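Putative glycoside hydrolase (Bacteroides ovatus, PDB 4ONZ) is of unknown function in detail but probably adopts the five-bladed beta-propeller fold common to its clan of carbohydrate-active proteins. Local coordinates at residues T33-P38 against V44-S49; V192-N197 against A252-H257; G315-G320 against C340-V345. One frame throughout, in Å; residues are numbered along the deposited sequence. Where two conformers were deposited one is given.

Contact 1 of 3, residues T33-P38 against V44-S49; sequences TEFYCP and VKWEES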
ATOM      1  N   THR A  33      -3.591  18.816  14.658  1.00 26.22           N
ATOM      2  CA  THR A  33      -2.165  18.923  14.992  1.00 28.20           C
ATOM      3  C   THR A  33      -1.384  19.714  13.944  1.00 27.25           C
ATOM      4  O   THR A  33      -1.548  19.486  12.750  1.00 25.18           O
ATOM      5  CB  THR A  33      -1.532  17.520  15.062  1.00 30.78           C
ATOM      6  OG1 THR A  33      -2.416  16.631  15.750  1.00 31.66           O
ATOM      7  CG2 THR A  33      -0.169  17.563  15.762  1.00 32.04           C
ATOM      8  N   GLU A  34      -0.514  20.613  14.396  1.00 28.41           N
ATOM      9  CA  GLU A  34       0.285  21.458  13.501  1.00 28.98           C
ATOM     10  C   GLU A  34       1.748  21.060  13.411  1.00 28.03           C
ATOM     11  O   GLU A  34       2.270  20.364  14.281  1.00 26.85           O
ATOM     12  CB  GLU A  34       0.233  22.912  13.982  1.00 32.01           C
ATOM     13  CG  GLU A  34      -1.133  23.553  13.860  1.00 34.10           C
ATOM     14  CD  GLU A  34      -1.224  24.902  14.542  1.00 38.68           C
ATOM     15  OE1 GLU A  34      -0.251  25.326  15.213  1.00 41.61           O
ATOM     16  OE2 GLU A  34      -2.289  25.538  14.407  1.00 48.33           O
ATOM     17  N   PHE A  35       2.386  21.469  12.311  1.00 26.95           N
ATOM     18  CA  PHE A  35       3.835  21.349  12.143  1.00 25.73           C
ATOM     19  C   PHE A  35       4.251  22.494  11.226  1.00 26.42           C
ATOM     20  O   PHE A  35       3.424  23.026  10.476  1.00 25.56           O
ATOM     21  CB  PHE A  35       4.280  19.968  11.616  1.00 25.96           C
ATOM     22  CG  PHE A  35       4.547  19.900  10.125  1.00 23.84           C
ATOM     23  CD1 PHE A  35       3.525  20.040   9.201  1.00 24.08           C
ATOM     24  CD2 PHE A  35       5.835  19.621   9.658  1.00 24.35           C
ATOM     25  CE1 PHE A  35       3.785  19.942   7.841  1.00 22.52           C
ATOM     26  CE2 PHE A  35       6.101  19.520   8.300  1.00 24.09           C
ATOM     27  CZ  PHE A  35       5.074  19.684   7.391  1.00 21.89           C
ATOM     28  N   TYR A  36       5.515  22.895  11.307  1.00 26.22           N
ATOM     29  CA  TYR A  36       6.002  23.989  10.475  1.00 27.36           C
ATOM     30  C   TYR A  36       6.411  23.401   9.128  1.00 26.57           C
ATOM     31  O   TYR A  36       7.382  22.652   9.045  1.00 27.00           O
ATOM     32  CB  TYR A  36       7.167  24.735  11.123  1.00 28.70           C
ATOM     33  CG  TYR A  36       7.566  25.948  10.318  1.00 31.39           C
ATOM     34  CD1 TYR A  36       6.889  27.156  10.462  1.00 31.36           C
ATOM     35  CD2 TYR A  36       8.589  25.872   9.374  1.00 33.69           C
ATOM     36  CE1 TYR A  36       7.237  28.262   9.701  1.00 34.62           C
ATOM     37  CE2 TYR A  36       8.944  26.972   8.612  1.00 35.57           C
ATOM     38  CZ  TYR A  36       8.269  28.159   8.776  1.00 36.96           C
ATOM     39  OH  TYR A  36       8.636  29.236   8.006  1.00 44.93           O
ATOM     40  N   CYS A  37       5.660  23.752   8.089  1.00 25.26           N
ATOM     41  CA  CYS A  37       5.889  23.245   6.739  1.00 24.36           C
ATOM     42  C   CYS A  37       6.992  24.032   6.055  1.00 22.80           C
ATOM     43  O   CYS A  37       6.879  25.246   5.917  1.00 21.60           O
ATOM     44  CB  CYS A  37       4.610  23.320   5.893  1.00 23.43           C
ATOM     45  SG  CYS A  37       4.799  22.721   4.182  1.00 22.67           S
ATOM     46  N   PRO A  38       8.047  23.341   5.595  1.00 23.93           N
ATOM     47  CA  PRO A  38       9.155  24.030   4.918  1.00 25.47           C
ATOM     48  C   PRO A  38       8.785  24.525   3.513  1.00 24.87           C
ATOM     49  O   PRO A  38       9.458  25.407   2.979  1.00 28.04           O
ATOM     50  CB  PRO A  38      10.262  22.965   4.855  1.00 24.63           C
ATOM     51  CG  PRO A  38       9.568  21.659   4.993  1.00 25.07           C
ATOM     52  CD  PRO A  38       8.268  21.886   5.708  1.00 24.91           C
ATOM     53  N   VAL A  44       1.047  24.342   9.546  1.00 24.42           N
ATOM     54  CA  VAL A  44       0.061  23.652   8.724  1.00 22.74           C
ATOM     55  C   VAL A  44      -0.585  22.530   9.521  1.00 22.96           C
ATOM     56  O   VAL A  44       0.116  21.777  10.204  1.00 22.43           O
ATOM     57  CB  VAL A  44       0.729  23.081   7.452  1.00 23.85           C
ATOM     58  CG1 VAL A  44      -0.219  22.168   6.689  1.00 22.97           C
ATOM     59  CG2 VAL A  44       1.205  24.216   6.558  1.00 23.73           C
ATOM     60  N   LYS A  45      -1.915  22.450   9.457  1.00 23.84           N
ATOM     61  CA  LYS A  45      -2.679  21.380  10.112  1.00 25.04           C
ATOM     62  C   LYS A  45      -2.634  20.220   9.122  1.00 23.03           C
ATOM     63  O   LYS A  45      -3.552  20.002   8.341  1.00 20.42           O
ATOM     64  CB  LYS A  45      -4.115  21.810  10.417  1.00 27.71           C
ATOM     65  CG  LYS A  45      -4.244  22.979  11.388  1.00 31.55           C
ATOM     66  CD  LYS A  45      -5.712  23.176  11.752  1.00 34.84           C
ATOM     67  CE  LYS A  45      -5.955  24.320  12.714  1.00 42.04           C
ATOM     68  NZ  LYS A  45      -5.864  25.652  12.063  1.00 49.40           N
ATOM     69  N   TRP A  46      -1.535  19.481   9.195  1.00 22.10           N
ATOM     70  CA  TRP A  46      -1.197  18.455   8.214  1.00 20.78           C
ATOM     71  C   TRP A  46      -2.041  17.171   8.191  1.00 20.56           C
ATOM     72  O   TRP A  46      -1.939  16.397   7.244  1.00 20.91           O
ATOM     73  CB  TRP A  46       0.280  18.106   8.359  1.00 19.66           C
ATOM     74  CG  TRP A  46       0.624  17.476   9.673  1.00 21.06           C
ATOM     75  CD1 TRP A  46       0.895  18.111  10.856  1.00 22.07           C
ATOM     76  CD2 TRP A  46       0.709  16.077   9.938  1.00 20.56           C
ATOM     77  NE1 TRP A  46       1.163  17.187  11.839  1.00 23.87           N
ATOM     78  CE2 TRP A  46       1.053  15.928  11.301  1.00 21.83           C
ATOM     79  CE3 TRP A  46       0.548  14.931   9.147  1.00 19.99           C
ATOM     80  CZ2 TRP A  46       1.232  14.673  11.895  1.00 22.81           C
ATOM     81  CZ3 TRP A  46       0.725  13.683   9.738  1.00 19.63           C
ATOM     82  CH2 TRP A  46       1.062  13.562  11.092  1.00 21.48           C
ATOM     83  N   GLU A  47      -2.858  16.942   9.215  1.00 21.58           N
ATOM     84  CA  GLU A  47      -3.699  15.735   9.286  1.00 20.99           C
ATOM     85  C   GLU A  47      -5.128  16.067   9.714  1.00 22.20           C
ATOM     86  O   GLU A  47      -5.810  15.249  10.320  1.00 21.57           O
ATOM     87  CB  GLU A  47      -3.077  14.724  10.242  1.00 19.97           C
ATOM     88  CG  GLU A  47      -2.813  15.255  11.646  1.00 23.27           C
ATOM     89  CD  GLU A  47      -2.166  14.224  12.546  1.00 24.42           C
ATOM     90  OE1 GLU A  47      -2.087  13.039  12.141  1.00 21.12           O
ATOM     91  OE2 GLU A  47      -1.738  14.596  13.666  1.00 27.63           O
ATOM     92  N   GLU A  48      -5.580  17.263   9.350  1.00 24.41           N
ATOM     93  CA  GLU A  48      -6.885  17.760   9.763  1.00 27.31           C
ATOM     94  C   GLU A  48      -8.068  17.157   9.013  1.00 25.99           C
ATOM     95  O   GLU A  48      -9.142  17.013   9.593  1.00 28.67           O
ATOM     96  CB  GLU A  48      -6.881  19.301   9.668  1.00 31.47           C
ATOM     97  CG  GLU A  48      -8.042  20.021  10.353  1.00 34.87           C
ATOM     98  CD  GLU A  48      -9.267  20.187   9.469  1.00 43.40           C
ATOM     99  OE1 GLU A  48      -9.262  19.712   8.314  1.00 48.05           O
ATOM    100  OE2 GLU A  48     -10.244  20.814   9.926  1.00 48.93           O
ATOM    101  N   SER A  49      -7.875  16.787   7.750  1.00 25.14           N
ATOM    102  CA  SER A  49      -8.971  16.286   6.897  1.00 27.60           C
ATOM    103  C   SER A  49      -9.140  14.783   6.880  1.00 25.89           C
ATOM    104  O   SER A  49     -10.256  14.287   6.986  1.00 26.65           O
ATOM    105  CB  SER A  49      -8.752  16.718   5.441  1.00 28.73           C
ATOM    106  OG  SER A  49      -8.681  18.119   5.320  1.00 40.94           O
TER
HETATM  107  O   HOH W   1      -3.615  18.503  11.482  1.00 22.12           O
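V44 O is gripped by two groups of the facing strand: F35 N donates to it at 3.1 Å, and the CA-H of E34 comes in alongside, with CA 3.3 Å from the same oxygen. The return bond, V44 N to F35 O at 2.9 Å, is the straighter of the two backbone bonds (157° at the hydrogen) and completes the hydrogen-bonded pair F35–V44. Further along, a water links T33 O to E47 N across the contact, donating to T33 O at 2.6 Å and accepting from E47 N. On the buried side, the rings of F35 and W46 meet obliquely, planes 78° apart, with CD1 of F35 3.7 Å from CD1 of W46. With its CG between the backbone N and the carbonyl carbon (chi1 65°), W46 meets F35. The CG of E47 lies over one face of the indole, while W46 NE1 is spent on D99 O. E47 OE2 approaches T33 OG1 at 3.0 Å; its other oxygen, OE1, is held by Y67 and R97. C37 CB packs against V44 CG2 at 3.6 Å. W46 and E47 follow K45, the centre of an inverse gamma turn on the way to strand 50–59, whereas the F35–V44 pair belongs to a two-stranded antiparallel beta hairpin, 34–37 with 42–45.

Contact 2 of 3, residues V192-N197 against A252-H257; sequences VIDKVN and AIRTKH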
ATOM      1  N   VAL A 192      10.036 -10.266   5.592  1.00 22.97           N
ATOM      2  CA  VAL A 192      11.213  -9.651   4.983  1.00 22.78           C
ATOM      3  C   VAL A 192      11.118  -9.683   3.471  1.00 21.39           C
ATOM      4  O   VAL A 192      10.477 -10.566   2.908  1.00 21.57           O
ATOM      5  CB  VAL A 192      12.501 -10.382   5.408  1.00 23.96           C
ATOM      6  CG1 VAL A 192      12.607 -10.401   6.924  1.00 25.94           C
ATOM      7  CG2 VAL A 192      12.559 -11.798   4.839  1.00 24.83           C
ATOM      8  N   ILE A 193      11.768  -8.722   2.825  1.00 22.26           N
ATOM      9  CA  ILE A 193      11.838  -8.648   1.371  1.00 21.92           C
ATOM     10  C   ILE A 193      12.502  -9.916   0.844  1.00 22.93           C
ATOM     11  O   ILE A 193      13.463 -10.416   1.445  1.00 22.60           O
ATOM     12  CB  ILE A 193      12.593  -7.367   0.937  1.00 22.05           C
ATOM     13  CG1 ILE A 193      11.688  -6.161   1.189  1.00 19.89           C
ATOM     14  CG2 ILE A 193      13.015  -7.436  -0.530  1.00 22.65           C
ATOM     15  CD1 ILE A 193      12.354  -4.810   1.050  1.00 20.42           C
ATOM     16  N   ASP A 194      11.976 -10.464  -0.248  1.00 23.60           N
ATOM     17  CA  ASP A 194      12.540 -11.688  -0.828  1.00 24.50           C
ATOM     18  C   ASP A 194      12.738 -11.555  -2.332  1.00 25.72           C
ATOM     19  O   ASP A 194      11.900 -10.985  -3.019  1.00 27.29           O
ATOM     20  CB  ASP A 194      11.664 -12.894  -0.526  1.00 26.89           C
ATOM     21  CG  ASP A 194      12.334 -14.217  -0.911  1.00 29.56           C
ATOM     22  OD1 ASP A 194      13.563 -14.348  -0.733  1.00 28.93           O
ATOM     23  OD2 ASP A 194      11.627 -15.123  -1.394  1.00 31.80           O
ATOM     24  N   LYS A 195      13.848 -12.093  -2.833  1.00 26.68           N
ATOM     25  CA  LYS A 195      14.197 -11.981  -4.249  1.00 28.67           C
ATOM     26  C   LYS A 195      13.551 -13.016  -5.166  1.00 29.31           C
ATOM     27  O   LYS A 195      12.977 -14.005  -4.715  1.00 28.28           O
ATOM     28  CB  LYS A 195      15.720 -12.048  -4.419  1.00 31.37           C
ATOM     29  CG  LYS A 195      16.461 -10.855  -3.830  1.00 33.07           C
ATOM     30  CD  LYS A 195      17.940 -10.897  -4.190  1.00 35.15           C
ATOM     31  CE  LYS A 195      18.627  -9.584  -3.852  1.00 36.84           C
ATOM     32  NZ  LYS A 195      19.973  -9.486  -4.485  1.00 42.74           N
ATOM     33  N   VAL A 196      13.657 -12.744  -6.465  1.00 30.46           N
ATOM     34  CA  VAL A 196      13.208 -13.631  -7.528  1.00 33.29           C
ATOM     35  C   VAL A 196      14.342 -13.695  -8.538  1.00 36.73           C
ATOM     36  O   VAL A 196      14.762 -12.664  -9.073  1.00 35.01           O
ATOM     37  CB  VAL A 196      11.947 -13.117  -8.243  1.00 38.26           C
ATOM     38  CG1 VAL A 196      11.654 -13.968  -9.473  1.00 42.01           C
ATOM     39  CG2 VAL A 196      10.756 -13.100  -7.292  1.00 36.15           C
ATOM     40  N   ASN A 197      14.839 -14.903  -8.796  1.00 36.44           N
ATOM     41  CA  ASN A 197      15.920 -15.097  -9.749  0.50 36.04           C
ATOM     42  C   ASN A 197      17.088 -14.120  -9.504  1.00 35.82           C
ATOM     43  O   ASN A 197      17.615 -13.522 -10.442  1.00 41.33           O
ATOM     44  CB  ASN A 197      15.361 -14.975 -11.179  0.50 35.91           C
ATOM     45  CG  ASN A 197      14.276 -16.012 -11.484  0.50 35.64           C
ATOM     46  OD1 ASN A 197      13.226 -15.689 -12.045  0.50 34.55           O
ATOM     47  ND2 ASN A 197      14.518 -17.254 -11.090  0.50 33.59           N
ATOM     48  N   ALA A 252       3.428  -8.048  -1.504  1.00 16.87           N
ATOM     49  CA  ALA A 252       3.023  -9.418  -1.811  1.00 16.78           C
ATOM     50  C   ALA A 252       3.727 -10.344  -0.831  1.00 17.84           C
ATOM     51  O   ALA A 252       4.786 -10.007  -0.282  1.00 19.90           O
ATOM     52  CB  ALA A 252       3.365  -9.783  -3.243  1.00 16.18           C
ATOM     53  N   ILE A 253       3.155 -11.516  -0.613  1.00 19.70           N
ATOM     54  CA  ILE A 253       3.717 -12.422   0.370  1.00 21.59           C
ATOM     55  C   ILE A 253       3.761 -13.871  -0.111  1.00 23.63           C
ATOM     56  O   ILE A 253       2.773 -14.404  -0.621  1.00 23.14           O
ATOM     57  CB  ILE A 253       2.960 -12.270   1.715  1.00 23.23           C
ATOM     58  CG1 ILE A 253       3.647 -13.060   2.830  1.00 24.39           C
ATOM     59  CG2 ILE A 253       1.490 -12.668   1.585  1.00 23.25           C
ATOM     60  CD1 ILE A 253       3.017 -12.849   4.190  1.00 25.66           C
ATOM     61  N   ARG A 254       4.930 -14.492   0.035  1.00 24.79           N
ATOM     62  CA  ARG A 254       5.090 -15.902  -0.308  1.00 25.87           C
ATOM     63  C   ARG A 254       4.315 -16.776   0.686  1.00 26.80           C
ATOM     64  O   ARG A 254       4.247 -16.460   1.876  1.00 23.17           O
ATOM     65  CB  ARG A 254       6.557 -16.318  -0.299  1.00 26.54           C
ATOM     66  CG  ARG A 254       7.390 -15.794  -1.455  1.00 26.72           C
ATOM     67  CD  ARG A 254       8.653 -16.637  -1.564  1.00 28.84           C
ATOM     68  NE  ARG A 254       9.602 -16.139  -2.554  1.00 29.29           N
ATOM     69  CZ  ARG A 254       9.617 -16.467  -3.846  1.00 29.85           C
ATOM     70  NH1 ARG A 254       8.716 -17.300  -4.362  1.00 29.81           N
ATOM     71  NH2 ARG A 254      10.557 -15.950  -4.634  1.00 30.87           N
ATOM     72  N   THR A 255       3.720 -17.858   0.171  1.00 27.46           N
ATOM     73  CA  THR A 255       2.973 -18.836   0.980  1.00 28.98           C
ATOM     74  C   THR A 255       3.301 -20.227   0.440  1.00 29.66           C
ATOM     75  O   THR A 255       3.969 -20.341  -0.585  1.00 28.03           O
ATOM     76  CB  THR A 255       1.439 -18.655   0.867  1.00 29.10           C
ATOM     77  OG1 THR A 255       0.998 -19.043  -0.444  1.00 27.04           O
ATOM     78  CG2 THR A 255       1.023 -17.212   1.145  1.00 28.18           C
ATOM     79  N   LYS A 256       2.824 -21.273   1.111  1.00 35.97           N
ATOM     80  CA  LYS A 256       3.059 -22.657   0.658  1.00 38.07           C
ATOM     81  C   LYS A 256       2.557 -22.902  -0.770  1.00 37.32           C
ATOM     82  O   LYS A 256       3.133 -23.707  -1.502  1.00 36.35           O
ATOM     83  CB  LYS A 256       2.353 -23.673   1.559  1.00 43.13           C
ATOM     84  CG  LYS A 256       2.806 -23.731   3.006  1.00 48.69           C
ATOM     85  CD  LYS A 256       2.087 -24.870   3.722  1.00 53.16           C
ATOM     86  CE  LYS A 256       2.320 -24.845   5.223  1.00 55.00           C
ATOM     87  NZ  LYS A 256       3.763 -24.900   5.579  1.00 57.34           N
ATOM     88  N   HIS A 257       1.483 -22.213  -1.155  1.00 36.02           N
ATOM     89  CA  HIS A 257       0.873 -22.404  -2.477  1.00 37.20           C
ATOM     90  C   HIS A 257       1.422 -21.498  -3.584  1.00 34.67           C
ATOM     91  O   HIS A 257       1.109 -21.692  -4.762  1.00 34.33           O
ATOM     92  CB  HIS A 257      -0.636 -22.247  -2.365  1.00 40.23           C
ATOM     93  CG  HIS A 257      -1.254 -23.156  -1.352  1.00 46.07           C
ATOM     94  ND1 HIS A 257      -1.456 -22.779  -0.040  1.00 51.16           N
ATOM     95  CD2 HIS A 257      -1.692 -24.432  -1.450  1.00 49.26           C
ATOM     96  CE1 HIS A 257      -2.002 -23.782   0.623  1.00 52.86           C
ATOM     97  NE2 HIS A 257      -2.156 -24.797  -0.209  1.00 52.44           N
TER
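D194 and R254 meet through a salt bridge: R254 NE donates to D194 OD2, with 152° at the hydrogen. The modelled separation of these two atoms, 2.5 Å, is shorter than usual, and nothing should be rested on its exact length. The carboxylate oxygen is met nearly head-on, in line with its own C–O bond, yet the two flat groups are turned strongly against each other, 69° between carboxylate and guanidinium planes. This is therefore a single-oxygen grip by NE, not the paired, coplanar kind. A second bond comes from the next nitrogen: R254 NH2 gives a proton to K195 O at 3.1 Å, and that oxygen lies almost exactly in the guanidinium plane. Beside it, V196 CG2 touches the same NH2 at 3.9 Å. With NH1 donating to G290 O, all three nitrogens of the arginine are engaged, which should fix the rotation of the guanidinium group.

What brings the partners together lies one shell out. The arginine runs extended from CG to NE, long enough to span the 8.6 Å between the CA atoms of D194 and R254. The aspartate reaches to meet it with CG anti to the backbone N (chi1 -170°), and its OD1 has a weak, long ion pair with K185. Around the bridge, the side chains of V196 and R254 both touch L183, and R254 also rests on I259. The CB of K195 points away from the 252–257 segment, and its side chain makes a cation-pi contact with Y200.

The backbone supports this as well: D194 is bonded to L183 and A252 to T184, so strand 180–187 holds both partner segments, antiparallel to 190–193 and parallel to 245–255. A surface salt bridge thus spans a strand of the mixed sheet, consistent with the seam between neighbouring blades of a beta-propeller.

Contact 3 of 3, residues G315-G320 against C340-V345; sequences GQYKDG and CADSQV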
ATOM      1  N   GLY A 315     -20.936  10.185   4.508  1.00 50.48           N
ATOM      2  CA  GLY A 315     -21.814  10.932   3.603  1.00 48.49           C
ATOM      3  C   GLY A 315     -21.422  10.753   2.144  1.00 45.75           C
ATOM      4  O   GLY A 315     -22.279  10.581   1.277  1.00 50.53           O
ATOM      5  N   GLN A 316     -20.120  10.777   1.879  1.00 40.85           N
ATOM      6  CA  GLN A 316     -19.593  10.622   0.529  1.00 44.98           C
ATOM      7  C   GLN A 316     -19.625   9.161   0.047  1.00 44.82           C
ATOM      8  O   GLN A 316     -19.741   8.908  -1.154  1.00 42.24           O
ATOM      9  CB  GLN A 316     -18.160  11.175   0.476  1.00 54.41           C
ATOM     10  CG  GLN A 316     -17.500  11.175  -0.904  1.00 64.91           C
ATOM     11  CD  GLN A 316     -18.203  12.067  -1.922  1.00 76.43           C
ATOM     12  OE1 GLN A 316     -18.931  12.999  -1.565  1.00 79.87           O
ATOM     13  NE2 GLN A 316     -17.971  11.793  -3.201  1.00 77.39           N
ATOM     14  N   TYR A 317     -19.515   8.212   0.981  1.00 40.44           N
ATOM     15  CA  TYR A 317     -19.524   6.776   0.666  1.00 37.87           C
ATOM     16  C   TYR A 317     -20.552   6.071   1.541  1.00 33.56           C
ATOM     17  O   TYR A 317     -20.212   5.330   2.480  1.00 29.52           O
ATOM     18  CB  TYR A 317     -18.133   6.177   0.881  1.00 39.77           C
ATOM     19  CG  TYR A 317     -17.095   6.800  -0.013  1.00 39.58           C
ATOM     20  CD1 TYR A 317     -16.882   6.313  -1.298  1.00 40.85           C
ATOM     21  CD2 TYR A 317     -16.335   7.887   0.418  1.00 41.68           C
ATOM     22  CE1 TYR A 317     -15.940   6.887  -2.131  1.00 48.10           C
ATOM     23  CE2 TYR A 317     -15.388   8.466  -0.408  1.00 42.14           C
ATOM     24  CZ  TYR A 317     -15.195   7.961  -1.680  1.00 45.20           C
ATOM     25  OH  TYR A 317     -14.256   8.524  -2.509  1.00 52.43           O
ATOM     26  N   LYS A 318     -21.814   6.313   1.205  1.00 31.66           N
ATOM     27  CA  LYS A 318     -22.964   5.802   1.946  1.00 33.71           C
ATOM     28  C   LYS A 318     -22.905   4.311   2.232  1.00 30.17           C
ATOM     29  O   LYS A 318     -23.211   3.880   3.343  1.00 29.69           O
ATOM     30  CB  LYS A 318     -24.260   6.132   1.189  1.00 40.44           C
ATOM     31  CG  LYS A 318     -24.583   7.617   1.103  1.00 47.65           C
ATOM     32  CD  LYS A 318     -25.162   8.154   2.403  1.00 52.87           C
ATOM     33  CE  LYS A 318     -25.299   9.671   2.375  1.00 58.76           C
ATOM     34  NZ  LYS A 318     -26.007  10.188   1.172  1.00 57.04           N
ATOM     35  N   ASP A 319     -22.520   3.527   1.229  1.00 27.13           N
ATOM     36  CA  ASP A 319     -22.426   2.076   1.380  1.00 28.71           C
ATOM     37  C   ASP A 319     -21.009   1.635   1.756  1.00 27.38           C
ATOM     38  O   ASP A 319     -20.747   0.446   1.922  1.00 27.29           O
ATOM     39  CB  ASP A 319     -22.883   1.383   0.096  1.00 32.30           C
ATOM     40  CG  ASP A 319     -24.312   1.759  -0.305  1.00 39.02           C
ATOM     41  OD1 ASP A 319     -25.058   2.294   0.538  1.00 39.98           O
ATOM     42  OD2 ASP A 319     -24.693   1.510  -1.471  1.00 45.27           O
ATOM     43  N   GLY A 320     -20.098   2.600   1.882  1.00 25.18           N
ATOM     44  CA  GLY A 320     -18.732   2.334   2.325  1.00 24.49           C
ATOM     45  C   GLY A 320     -17.692   2.019   1.274  1.00 23.12           C
ATOM     46  O   GLY A 320     -18.008   1.773   0.112  1.00 21.89           O
ATOM     47  N   CYS A 340     -10.418   3.433   5.549  1.00 19.66           N
ATOM     48  CA  CYS A 340     -11.849   3.206   5.609  1.00 23.65           C
ATOM     49  C   CYS A 340     -12.549   4.532   5.325  1.00 25.98           C
ATOM     50  O   CYS A 340     -12.199   5.574   5.894  1.00 26.67           O
ATOM     51  CB  CYS A 340     -12.254   2.561   6.956  1.00 23.33           C
ATOM     52  SG  CYS A 340     -11.865   3.497   8.440  1.00 31.06           S
ATOM     53  N   ALA A 341     -13.484   4.500   4.374  1.00 28.02           N
ATOM     54  CA  ALA A 341     -14.261   5.674   3.980  1.00 27.26           C
ATOM     55  C   ALA A 341     -13.412   6.817   3.425  1.00 26.31           C
ATOM     56  O   ALA A 341     -13.811   7.982   3.510  1.00 24.93           O
ATOM     57  CB  ALA A 341     -15.099   6.158   5.165  1.00 28.31           C
ATOM     58  N   ASP A 342     -12.255   6.493   2.846  1.00 25.36           N
ATOM     59  CA  ASP A 342     -11.325   7.506   2.343  1.00 27.41           C
ATOM     60  C   ASP A 342     -10.959   8.550   3.392  1.00 26.50           C
ATOM     61  O   ASP A 342     -10.604   9.673   3.034  1.00 27.00           O
ATOM     62  CB  ASP A 342     -11.902   8.235   1.108  1.00 37.10           C
ATOM     63  CG  ASP A 342     -11.358   7.717  -0.208  1.00 39.80           C
ATOM     64  OD1 ASP A 342     -10.319   7.027  -0.233  1.00 39.27           O
ATOM     65  OD2 ASP A 342     -11.967   8.052  -1.240  1.00 49.39           O
ATOM     66  N   SER A 343     -11.007   8.195   4.679  1.00 22.15           N
ATOM     67  CA  SER A 343     -10.758   9.193   5.707  1.00 23.87           C
ATOM     68  C   SER A 343     -10.080   8.739   6.990  1.00 21.47           C
ATOM     69  O   SER A 343      -9.461   9.556   7.655  1.00 21.82           O
ATOM     70  CB  SER A 343     -12.072   9.879   6.078  1.00 26.91           C
ATOM     71  OG  SER A 343     -12.973   8.949   6.629  1.00 31.29           O
ATOM     72  N   GLN A 344     -10.196   7.466   7.347  1.00 19.30           N
ATOM     73  CA  GLN A 344      -9.599   6.973   8.590  1.00 21.91           C
ATOM     74  C   GLN A 344      -8.791   5.693   8.373  1.00 19.31           C
ATOM     75  O   GLN A 344      -8.775   5.148   7.271  1.00 19.29           O
ATOM     76  CB  GLN A 344     -10.718   6.755   9.609  1.00 26.21           C
ATOM     77  CG  GLN A 344     -11.408   8.048  10.028  1.00 30.94           C
ATOM     78  CD  GLN A 344     -12.797   7.813  10.590  1.00 44.85           C
ATOM     79  OE1 GLN A 344     -13.567   7.003  10.059  1.00 54.62           O
ATOM     80  NE2 GLN A 344     -13.135   8.529  11.658  1.00 52.23           N
ATOM     81  N   VAL A 345      -8.084   5.241   9.410  1.00 20.42           N
ATOM     82  CA  VAL A 345      -7.357   3.971   9.334  1.00 18.33           C
ATOM     83  C   VAL A 345      -8.034   2.964  10.248  1.00 18.56           C
ATOM     84  O   VAL A 345      -8.393   3.282  11.391  1.00 18.94           O
ATOM     85  CB  VAL A 345      -5.877   4.087   9.730  1.00 19.52           C
ATOM     86  CG1 VAL A 345      -5.206   2.710   9.754  1.00 18.91           C
ATOM     87  CG2 VAL A 345      -5.125   5.019   8.784  1.00 19.30           C
TER
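Residues 315–320 form a loop that closes in a type I beta turn, Y317 to G320, with G320 N bonded to Y317 O at 2.8 Å. Facing it, 340–345 is the tight hairpin end of a three-stranded antiparallel sheet, probably one blade of the propeller, and it carries a classic beta bulge: S343 and Q344 both lie opposite C340. C340 O collects two donors, S343 N and Q344 N, each at 3.1 Å, while C340 N returns a bond to Q344 O at 2.9 Å. Between them, A341 and D342 take left-handed backbone conformations, which turn the chain sharply and send D342 toward the loop. Backbone bonds from A341 and S343 tie this corner to T321, just beyond the turn, and to T51 in strand 50–59, respectively.

Across the contact, Y317 meets both A341 and D342. The tyrosine has its CG anti to its carbonyl carbon (chi1 -61°), and the ring reaches the hairpin corner. CD2 of Y317 stands 4.0 Å from A341 O, and CE2 of Y317 is 3.8 Å from CB of D342; both the carbonyl oxygen and the carboxylate approach the ring obliquely. Ring and carboxylate are set almost perpendicular, 81° between their planes.

D342 also touches F52 of strand 50–59, so it meets both the loop and that strand. The two carboxylate oxygens have different neighbours: OD1 lies close to an oxygen of an unidentified ligand, probably from the crystallisation liquor, whereas OD2 sits 3.3 Å from CZ of Y317 and 2.7 Å from the tyrosine OH.

Overall arrangement
The three contacts follow one another along the chain and share no sheet. Contact 1 is a small two-stranded hairpin ahead of strand 50–59; contact 2 belongs to the mixed sheet; contact 3 sits at the end of the three-stranded sheet 322–350. Contacts 1 and 3 are neighbours, with centres 22 Å and nearest atoms about 5 Å apart, and both lead to strand 50–59, contact 1 by sequence and contact 3 by bonding. Contact 2 lies across the chain's centre from both, its centre 38 Å from contact 1 and 32 Å from contact 3. The first pair lies where the late three-stranded sheet nears the early strands, contact 2 elsewhere in what is probably a beta-propeller.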